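PDB 1W07: acyl-coa oxidase from Arabidopsis thaliana, which oxidises long- and medium-chain acyl-CoAs to 2-trans-enoyl-CoAs in the peroxisome, using FAD and passing the electrons to oxygen to give hydrogen peroxide. Local coordinates for residues D271-L276 and S365-L370; Q286-D291 and G379-T384; Q433-L438 and E521-H526. The protein carries 1 engineered substitution. All blocks are in the same frame, centred on the assembly; numbering follows the deposited sequence.

Interaction 1: residues D271-L276 and S365-L370; sequences DVPKQL and SDFATL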
loop_
_atom_site.group_PDB
_atom_site.type_symbol
_atom_site.label_atom_id
_atom_site.label_comp_id
_atom_site.label_asym_id
_atom_site.label_seq_id
_atom_site.Cartn_x
_atom_site.Cartn_y
_atom_site.Cartn_z
ATOM N N ASP B 271 -34.970 9.655 -30.474
ATOM C CA ASP B 271 -35.056 11.110 -30.457
ATOM C C ASP B 271 -34.421 11.657 -29.184
ATOM O O ASP B 271 -34.384 12.871 -28.972
ATOM C CB ASP B 271 -36.522 11.551 -30.520
ATOM C CG ASP B 271 -37.307 11.164 -29.273
ATOM O OD1 ASP B 271 -37.317 9.969 -28.909
ATOM O OD2 ASP B 271 -37.922 12.058 -28.656
ATOM N N VAL B 272 -33.929 10.753 -28.336
ATOM C CA VAL B 272 -33.296 11.134 -27.074
ATOM C C VAL B 272 -31.795 11.359 -27.250
ATOM O O VAL B 272 -31.079 10.494 -27.763
ATOM C CB VAL B 272 -33.498 10.054 -25.988
ATOM C CG1 VAL B 272 -32.998 10.573 -24.649
ATOM C CG2 VAL B 272 -34.971 9.660 -25.901
ATOM N N PRO B 273 -31.296 12.529 -26.825
ATOM C CA PRO B 273 -29.872 12.840 -26.951
ATOM C C PRO B 273 -29.001 11.783 -26.272
ATOM O O PRO B 273 -29.280 11.366 -25.146
ATOM C CB PRO B 273 -29.758 14.208 -26.281
ATOM C CG PRO B 273 -31.101 14.826 -26.558
ATOM C CD PRO B 273 -32.037 13.678 -26.265
ATOM N N LYS B 274 -27.956 11.352 -26.967
ATOM C CA LYS B 274 -27.039 10.350 -26.440
ATOM C C LYS B 274 -26.402 10.823 -25.133
ATOM O O LYS B 274 -26.161 10.022 -24.224
ATOM C CB LYS B 274 -25.958 10.053 -27.470
ATOM N N GLN B 275 -26.136 12.123 -25.041
ATOM C CA GLN B 275 -25.523 12.693 -23.847
ATOM C C GLN B 275 -26.350 12.492 -22.578
ATOM O O GLN B 275 -25.858 12.729 -21.477
ATOM C CB GLN B 275 -25.249 14.189 -24.050
ATOM C CG GLN B 275 -24.334 14.500 -25.223
ATOM C CD GLN B 275 -25.092 14.930 -26.465
ATOM O OE1 GLN B 275 -26.114 14.339 -26.824
ATOM N NE2 GLN B 275 -24.583 15.953 -27.139
ATOM N N LEU B 276 -27.601 12.064 -22.724
ATOM C CA LEU B 276 -28.459 11.839 -21.563
ATOM C C LEU B 276 -28.208 10.483 -20.915
ATOM O O LEU B 276 -29.136 9.829 -20.433
ATOM C CB LEU B 276 -29.938 11.965 -21.943
ATOM C CG LEU B 276 -30.415 13.411 -22.153
ATOM C CD1 LEU B 276 -31.842 13.428 -22.680
ATOM C CD2 LEU B 276 -30.320 14.158 -20.832
ATOM N N SER B 365 -31.376 19.697 -22.939
ATOM C CA SER B 365 -30.463 19.577 -24.070
ATOM C C SER B 365 -29.363 20.632 -24.053
ATOM O O SER B 365 -28.859 21.033 -25.102
ATOM C CB SER B 365 -31.235 19.653 -25.388
ATOM O OG SER B 365 -32.011 18.484 -25.572
ATOM N N ASP B 366 -29.001 21.074 -22.854
ATOM C CA ASP B 366 -27.945 22.065 -22.676
ATOM C C ASP B 366 -26.665 21.336 -22.276
ATOM O O ASP B 366 -26.404 21.120 -21.092
ATOM C CB ASP B 366 -28.347 23.075 -21.598
ATOM C CG ASP B 366 -27.202 23.961 -21.170
ATOM O OD1 ASP B 366 -26.269 24.173 -21.980
ATOM O OD2 ASP B 366 -27.236 24.458 -20.022
ATOM N N PHE B 367 -25.878 20.958 -23.281
ATOM C CA PHE B 367 -24.636 20.229 -23.073
ATOM C C PHE B 367 -23.411 21.139 -23.093
ATOM O O PHE B 367 -22.296 20.682 -23.336
ATOM C CB PHE B 367 -24.485 19.160 -24.159
ATOM C CG PHE B 367 -25.769 18.465 -24.510
ATOM C CD1 PHE B 367 -26.139 18.307 -25.845
ATOM C CD2 PHE B 367 -26.620 17.985 -23.514
ATOM C CE1 PHE B 367 -27.340 17.687 -26.187
ATOM C CE2 PHE B 367 -27.832 17.360 -23.846
ATOM C CZ PHE B 367 -28.189 17.214 -25.189
ATOM N N ALA B 368 -23.619 22.424 -22.833
ATOM C CA ALA B 368 -22.530 23.398 -22.831
ATOM C C ALA B 368 -21.435 23.102 -21.802
ATOM O O ALA B 368 -20.245 23.290 -22.076
ATOM C CB ALA B 368 -23.093 24.792 -22.596
ATOM N N THR B 369 -21.830 22.638 -20.620
ATOM C CA THR B 369 -20.861 22.343 -19.567
ATOM C C THR B 369 -20.496 20.866 -19.444
ATOM O O THR B 369 -19.761 20.487 -18.534
ATOM C CB THR B 369 -21.377 22.807 -18.202
ATOM O OG1 THR B 369 -22.516 22.018 -17.833
ATOM C CG2 THR B 369 -21.755 24.280 -18.254
ATOM N N LEU B 370 -21.005 20.042 -20.353
ATOM C CA LEU B 370 -20.731 18.611 -20.319
ATOM C C LEU B 370 -19.233 18.275 -20.348
ATOM O O LEU B 370 -18.758 17.458 -19.556
ATOM C CB LEU B 370 -21.441 17.917 -21.482
ATOM C CG LEU B 370 -21.460 16.387 -21.439
ATOM C CD1 LEU B 370 -22.078 15.923 -20.117
ATOM C CD2 LEU B 370 -22.239 15.847 -22.638
#
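The ring of Phe-367 is sandwiched between two amides of different origin: the side-chain amide of Gln-275 lies over one face, and the backbone carbonyl O of Ser-365 sits 3.7 Å above the plane of the other, over the ring centre. Two loops meet here at the surface. Residues 273-276 form a type I beta turn, closed by Leu-276 N to Pro-273 O at 3.0 Å, just ahead of helix 278-309; 365-370 link helices 328-363 and 370-398, the first of which ends in a Schellman motif with Ser-365 at positive phi. An Asx turn follows, Ala-368 N reaching Asp-366 OD1. The Gln-275 chain bends at chi2 (99°), which lays its amide across the Phe-367 ring with the planes 34° apart. Its NE2 comes to 3.1 Å from Phe-367 CD1, near the rim, while Gln-275 CB makes a CH-pi contact 4.1 Å from the ring centroid. Leu-362 of the preceding helix also touches Phe-367. No hydrogen bond joins the two loops, so the fit rests on van der Waals and CH-pi contact. Leu-370 CD2 meets Gln-275 CG at 3.6 Å, and Pro-273 CB approaches Phe-367 CZ obliquely at 3.6 Å.

Interaction 2: residues Q286-D291 and G379-T384; sequences QTIVAD and GLKSLT
Helices 286-291 and 379-384 run in nearly the same direction, 25° apart, with their axes 9.0 Å from each other. They come closest at Val-289 and Lys-381, whose CA atoms are 5.5 Å apart. Val-289 contributes both methyls: CG2, anti to the carbonyl carbon, lies against the backbone of the other helix, 4.0 Å from Lys-381 CA, while CG1, anti to the backbone N, meets Thr-384 CG2. Thr-384 OG1 takes the crowded position between its own N and carbonyl carbon (chi1 64°), where it donates to Leu-380 O at 2.8 Å, in the carbonyl plane. That oxygen also accepts from Thr-384 N, so two bonds grip it; the hydroxyl is held within its own helix, yet both it and the methyl CG2 pack on Val-289. An alanine at Thr-384 would remove both the methyl and the hydroxyl, and would probably loosen the packing against Val-289 and cost Leu-380 O its second donor. On the other flank, Ile-288 CG2 rests on Lys-381 CG at 3.8 Å, and Ile-288 CD1 approaches Lys-381 CE. The lysine chain bends at chi2 (-82°) and then runs extended, its aliphatic part buried beside Ile-288 and its NZ hydrogen-bonded to the carbonyls of Ala-420, Tyr-423 and Gly-425 and to Asn-427 OD1. Leu-351 of helix 328-363 touches both Val-289 and Leu-380. This is a buried part of the C-alpha1 helical domain of the acyl-CoA oxidase/dehydrogenase fold, with Ile-288 beside Glu-424, the inferred proton acceptor, and Lys-381 holding the loop that carries it.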
loop_
_atom_site.group_PDB
_atom_site.type_symbol
_atom_site.label_atom_id
_atom_site.label_comp_id
_atom_site.label_asym_id
_atom_site.label_seq_id
_atom_site.Cartn_x
_atom_site.Cartn_y
_atom_site.Cartn_z
ATOM N N GLN B 286 -19.349 10.441 -8.620
ATOM C CA GLN B 286 -19.593 11.348 -7.507
ATOM C C GLN B 286 -19.662 10.532 -6.225
ATOM O O GLN B 286 -19.157 10.954 -5.182
ATOM C CB GLN B 286 -20.911 12.112 -7.735
ATOM C CG GLN B 286 -21.242 13.171 -6.687
ATOM C CD GLN B 286 -21.698 12.576 -5.365
ATOM O OE1 GLN B 286 -22.491 11.636 -5.337
ATOM N NE2 GLN B 286 -21.217 13.139 -4.262
ATOM N N THR B 287 -20.287 9.360 -6.313
ATOM C CA THR B 287 -20.411 8.478 -5.158
ATOM C C THR B 287 -19.021 7.965 -4.770
ATOM O O THR B 287 -18.723 7.815 -3.586
ATOM C CB THR B 287 -21.345 7.273 -5.448
ATOM O OG1 THR B 287 -20.727 6.386 -6.390
ATOM C CG2 THR B 287 -22.670 7.755 -6.024
ATOM N N ILE B 288 -18.173 7.708 -5.765
ATOM C CA ILE B 288 -16.808 7.238 -5.516
ATOM C C ILE B 288 -16.017 8.317 -4.756
ATOM O O ILE B 288 -15.348 8.037 -3.765
ATOM C CB ILE B 288 -16.102 6.889 -6.858
ATOM C CG1 ILE B 288 -16.775 5.667 -7.493
ATOM C CG2 ILE B 288 -14.619 6.614 -6.645
ATOM C CD1 ILE B 288 -16.289 5.377 -8.886
ATOM N N VAL B 289 -16.103 9.555 -5.212
ATOM C CA VAL B 289 -15.403 10.639 -4.544
ATOM C C VAL B 289 -15.917 10.741 -3.109
ATOM O O VAL B 289 -15.143 10.862 -2.157
ATOM C CB VAL B 289 -15.626 11.984 -5.263
ATOM C CG1 VAL B 289 -14.911 13.071 -4.525
ATOM C CG2 VAL B 289 -15.118 11.900 -6.700
ATOM N N ALA B 290 -17.233 10.677 -2.946
ATOM C CA ALA B 290 -17.824 10.756 -1.617
ATOM C C ALA B 290 -17.328 9.596 -0.763
ATOM O O ALA B 290 -17.079 9.753 0.435
ATOM C CB ALA B 290 -19.348 10.737 -1.714
ATOM N N ASP B 291 -17.163 8.431 -1.386
ATOM C CA ASP B 291 -16.687 7.240 -0.685
ATOM C C ASP B 291 -15.251 7.422 -0.199
ATOM O O ASP B 291 -14.869 6.888 0.843
ATOM C CB ASP B 291 -16.760 6.029 -1.614
ATOM C CG ASP B 291 -17.777 5.024 -1.166
ATOM O OD1 ASP B 291 -17.660 4.531 -0.017
ATOM O OD2 ASP B 291 -18.704 4.725 -1.953
ATOM N N GLY B 379 -11.147 13.408 -13.203
ATOM C CA GLY B 379 -9.932 13.788 -12.504
ATOM C C GLY B 379 -10.031 13.700 -10.996
ATOM O O GLY B 379 -9.089 13.263 -10.324
ATOM N N LEU B 380 -11.173 14.115 -10.458
ATOM C CA LEU B 380 -11.371 14.068 -9.014
ATOM C C LEU B 380 -11.483 12.641 -8.541
ATOM O O LEU B 380 -11.016 12.314 -7.463
ATOM C CB LEU B 380 -12.622 14.856 -8.615
ATOM C CG LEU B 380 -12.531 16.382 -8.752
ATOM C CD1 LEU B 380 -13.853 17.032 -8.325
ATOM C CD2 LEU B 380 -11.362 16.878 -7.906
ATOM N N LYS B 381 -12.116 11.794 -9.348
ATOM C CA LYS B 381 -12.262 10.381 -9.004
ATOM C C LYS B 381 -10.857 9.799 -8.895
ATOM O O LYS B 381 -10.545 9.080 -7.946
ATOM C CB LYS B 381 -13.083 9.642 -10.080
ATOM C CG LYS B 381 -13.318 8.157 -9.807
ATOM C CD LYS B 381 -12.121 7.320 -10.217
ATOM C CE LYS B 381 -12.371 5.836 -10.026
ATOM N NZ LYS B 381 -11.172 5.033 -10.392
ATOM N N SER B 382 -10.003 10.133 -9.858
ATOM C CA SER B 382 -8.611 9.661 -9.874
ATOM C C SER B 382 -7.793 10.209 -8.715
ATOM O O SER B 382 -7.083 9.474 -8.027
ATOM C CB SER B 382 -7.924 10.086 -11.178
ATOM O OG SER B 382 -6.613 9.580 -11.233
ATOM N N LEU B 383 -7.879 11.519 -8.522
ATOM C CA LEU B 383 -7.121 12.163 -7.468
ATOM C C LEU B 383 -7.456 11.655 -6.068
ATOM O O LEU B 383 -6.575 11.231 -5.333
ATOM C CB LEU B 383 -7.324 13.681 -7.528
ATOM C CG LEU B 383 -6.338 14.502 -6.682
ATOM C CD1 LEU B 383 -5.052 14.692 -7.472
ATOM C CD2 LEU B 383 -6.936 15.858 -6.335
ATOM N N THR B 384 -8.734 11.687 -5.707
ATOM C CA THR B 384 -9.177 11.259 -4.380
ATOM C C THR B 384 -8.958 9.783 -4.074
ATOM O O THR B 384 -8.566 9.434 -2.949
ATOM C CB THR B 384 -10.662 11.611 -4.135
ATOM O OG1 THR B 384 -11.498 10.894 -5.060
ATOM C CG2 THR B 384 -10.885 13.106 -4.340
#

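Interaction 3: residues Q433-L438 and E521-H526; sequences QVARFL and EAAIAH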
loop_
_atom_site.group_PDB
_atom_site.type_symbol
_atom_site.label_atom_id
_atom_site.label_comp_id
_atom_site.label_asym_id
_atom_site.label_seq_id
_atom_site.Cartn_x
_atom_site.Cartn_y
_atom_site.Cartn_z
ATOM N N GLN B 433 -7.516 11.660 -19.812
ATOM C CA GLN B 433 -8.691 12.265 -20.424
ATOM C C GLN B 433 -8.736 13.729 -20.004
ATOM O O GLN B 433 -9.050 14.607 -20.813
ATOM C CB GLN B 433 -9.961 11.540 -19.970
ATOM C CG GLN B 433 -10.244 10.265 -20.756
ATOM C CD GLN B 433 -11.169 9.306 -20.025
ATOM O OE1 GLN B 433 -12.117 9.721 -19.349
ATOM N NE2 GLN B 433 -10.906 8.015 -20.169
ATOM N N VAL B 434 -8.416 13.996 -18.741
ATOM C CA VAL B 434 -8.408 15.371 -18.244
ATOM C C VAL B 434 -7.346 16.152 -19.009
ATOM O O VAL B 434 -7.575 17.289 -19.423
ATOM C CB VAL B 434 -8.092 15.424 -16.725
ATOM C CG1 VAL B 434 -7.923 16.879 -16.263
ATOM C CG2 VAL B 434 -9.213 14.756 -15.943
ATOM N N ALA B 435 -6.182 15.537 -19.199
ATOM C CA ALA B 435 -5.084 16.181 -19.920
ATOM C C ALA B 435 -5.549 16.586 -21.318
ATOM O O ALA B 435 -5.292 17.708 -21.758
ATOM C CB ALA B 435 -3.886 15.243 -20.007
ATOM N N ARG B 436 -6.224 15.681 -22.022
ATOM C CA ARG B 436 -6.719 16.013 -23.356
ATOM C C ARG B 436 -7.649 17.229 -23.276
ATOM O O ARG B 436 -7.569 18.129 -24.103
ATOM C CB ARG B 436 -7.470 14.828 -23.966
ATOM C CG ARG B 436 -6.590 13.667 -24.390
ATOM C CD ARG B 436 -7.417 12.606 -25.090
ATOM N NE ARG B 436 -6.688 11.362 -25.305
ATOM C CZ ARG B 436 -5.708 11.186 -26.189
ATOM N NH1 ARG B 436 -5.306 12.175 -26.981
ATOM N NH2 ARG B 436 -5.130 9.997 -26.286
ATOM N N PHE B 437 -8.528 17.246 -22.279
ATOM C CA PHE B 437 -9.457 18.357 -22.086
ATOM C C PHE B 437 -8.693 19.661 -21.837
ATOM O O PHE B 437 -9.044 20.718 -22.372
ATOM C CB PHE B 437 -10.381 18.065 -20.899
ATOM C CG PHE B 437 -11.237 19.231 -20.486
ATOM C CD1 PHE B 437 -12.305 19.639 -21.277
ATOM C CD2 PHE B 437 -10.963 19.933 -19.314
ATOM C CE1 PHE B 437 -13.091 20.729 -20.912
ATOM C CE2 PHE B 437 -11.746 21.031 -18.935
ATOM C CZ PHE B 437 -12.813 21.427 -19.739
ATOM N N LEU B 438 -7.644 19.579 -21.024
ATOM C CA LEU B 438 -6.843 20.752 -20.712
ATOM C C LEU B 438 -6.119 21.243 -21.951
ATOM O O LEU B 438 -6.029 22.450 -22.178
ATOM C CB LEU B 438 -5.826 20.444 -19.603
ATOM C CG LEU B 438 -6.408 20.237 -18.190
ATOM C CD1 LEU B 438 -5.284 19.845 -17.235
ATOM C CD2 LEU B 438 -7.109 21.518 -17.721
ATOM N N GLU B 521 0.876 14.687 -14.963
ATOM C CA GLU B 521 1.263 15.559 -13.853
ATOM C C GLU B 521 0.510 16.893 -13.929
ATOM O O GLU B 521 0.090 17.425 -12.897
ATOM C CB GLU B 521 2.763 15.813 -13.869
ATOM C CG GLU B 521 3.562 14.743 -13.154
ATOM C CD GLU B 521 5.048 14.998 -13.217
ATOM O OE1 GLU B 521 5.469 16.143 -12.949
ATOM O OE2 GLU B 521 5.795 14.054 -13.524
ATOM N N ALA B 522 0.331 17.430 -15.138
ATOM C CA ALA B 522 -0.387 18.695 -15.319
ATOM C C ALA B 522 -1.866 18.532 -14.969
ATOM O O ALA B 522 -2.479 19.434 -14.395
ATOM C CB ALA B 522 -0.247 19.194 -16.773
ATOM N N ALA B 523 -2.434 17.387 -15.335
ATOM C CA ALA B 523 -3.836 17.106 -15.054
ATOM C C ALA B 523 -4.034 16.966 -13.544
ATOM O O ALA B 523 -5.042 17.410 -12.995
ATOM C CB ALA B 523 -4.270 15.831 -15.784
ATOM N N ILE B 524 -3.067 16.353 -12.873
ATOM C CA ILE B 524 -3.129 16.196 -11.422
ATOM C C ILE B 524 -3.080 17.558 -10.751
ATOM O O ILE B 524 -3.830 17.805 -9.805
ATOM C CB ILE B 524 -1.962 15.314 -10.895
ATOM C CG1 ILE B 524 -2.271 13.841 -11.205
ATOM C CG2 ILE B 524 -1.744 15.552 -9.390
ATOM C CD1 ILE B 524 -1.113 12.926 -10.951
ATOM N N ALA B 525 -2.203 18.442 -11.233
ATOM C CA ALA B 525 -2.091 19.795 -10.660
ATOM C C ALA B 525 -3.418 20.536 -10.813
ATOM O O ALA B 525 -3.834 21.260 -9.918
ATOM C CB ALA B 525 -0.948 20.594 -11.342
ATOM N N HIS B 526 -4.088 20.346 -11.946
ATOM C CA HIS B 526 -5.377 20.982 -12.178
ATOM C C HIS B 526 -6.404 20.475 -11.166
ATOM O O HIS B 526 -7.102 21.258 -10.532
ATOM C CB HIS B 526 -5.865 20.679 -13.589
ATOM C CG HIS B 526 -7.237 21.207 -13.873
ATOM N ND1 HIS B 526 -7.507 22.552 -14.007
ATOM C CD2 HIS B 526 -8.413 20.567 -14.067
ATOM C CE1 HIS B 526 -8.790 22.715 -14.271
ATOM N NE2 HIS B 526 -9.361 21.527 -14.315
#
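Apolar packing makes up most of this crossing, in which helices 433-438 and 521-526 pass at 84° with their axes 8.5 Å apart. It sets helix 427-443 of the C-alpha1 region steeply across helix 516-538 of the C-terminal acyl-CoA oxidase region. At its centre Ala-435 and Ala-523 have CA atoms 5.1 Å from each other, which their small side chains permit. Ala-523 CB rests against Val-434 CG1, at 3.8 Å, and the backbone N of Ala-435. Leu-438, with CG anti to the carbonyl carbon (chi1 -71°), reaches across with both methyls: CD1 lies 3.8 Å from Ala-523 CA and equally near His-526 CB. One CH-pi contact is made: Leu-438 CD2 sits over the centre of the His-526 imidazole, 3.8 Å from its centroid and 6° off the ring normal, with Val-434 CG1 oblique to the ring. Polar bonds lead outward: His-526 ND1 is hydrogen-bonded to Tyr-457 OH, which probably fixes the rotation of the ring that Leu-438 covers, and Glu-521 OE2 bonds to His-565 NE2 of the second subunit. No hydrogen bond joins the two segments, so this contact rests on van der Waals and CH-pi packing, and the buried imidazole is likely to prefer its neutral form.

From the N terminus, the chain leaves strand 267-269 through 271-276 and enters helix 278-309, which carries 286-291. Helix 328-363 follows, and the loop 365-370 after it meets 271-276, closing interaction 1; helix 370-398 then brings 379-384 beside 286-291 and closes interaction 2. These two loops cross, because their segments alternate: interaction 1 joins the two loops at the surface, and interaction 2 pairs helices 278-309 and 370-398 inside. Interaction 3 comes in series: 433-438, on helix 427-443, meets 521-526, on helix 516-538, closing a third loop and joining the two C-terminal family regions. Interactions 2 and 3 touch through Gly-379 with Val-434 and Leu-383 with Ile-524; interaction 1 touches neither.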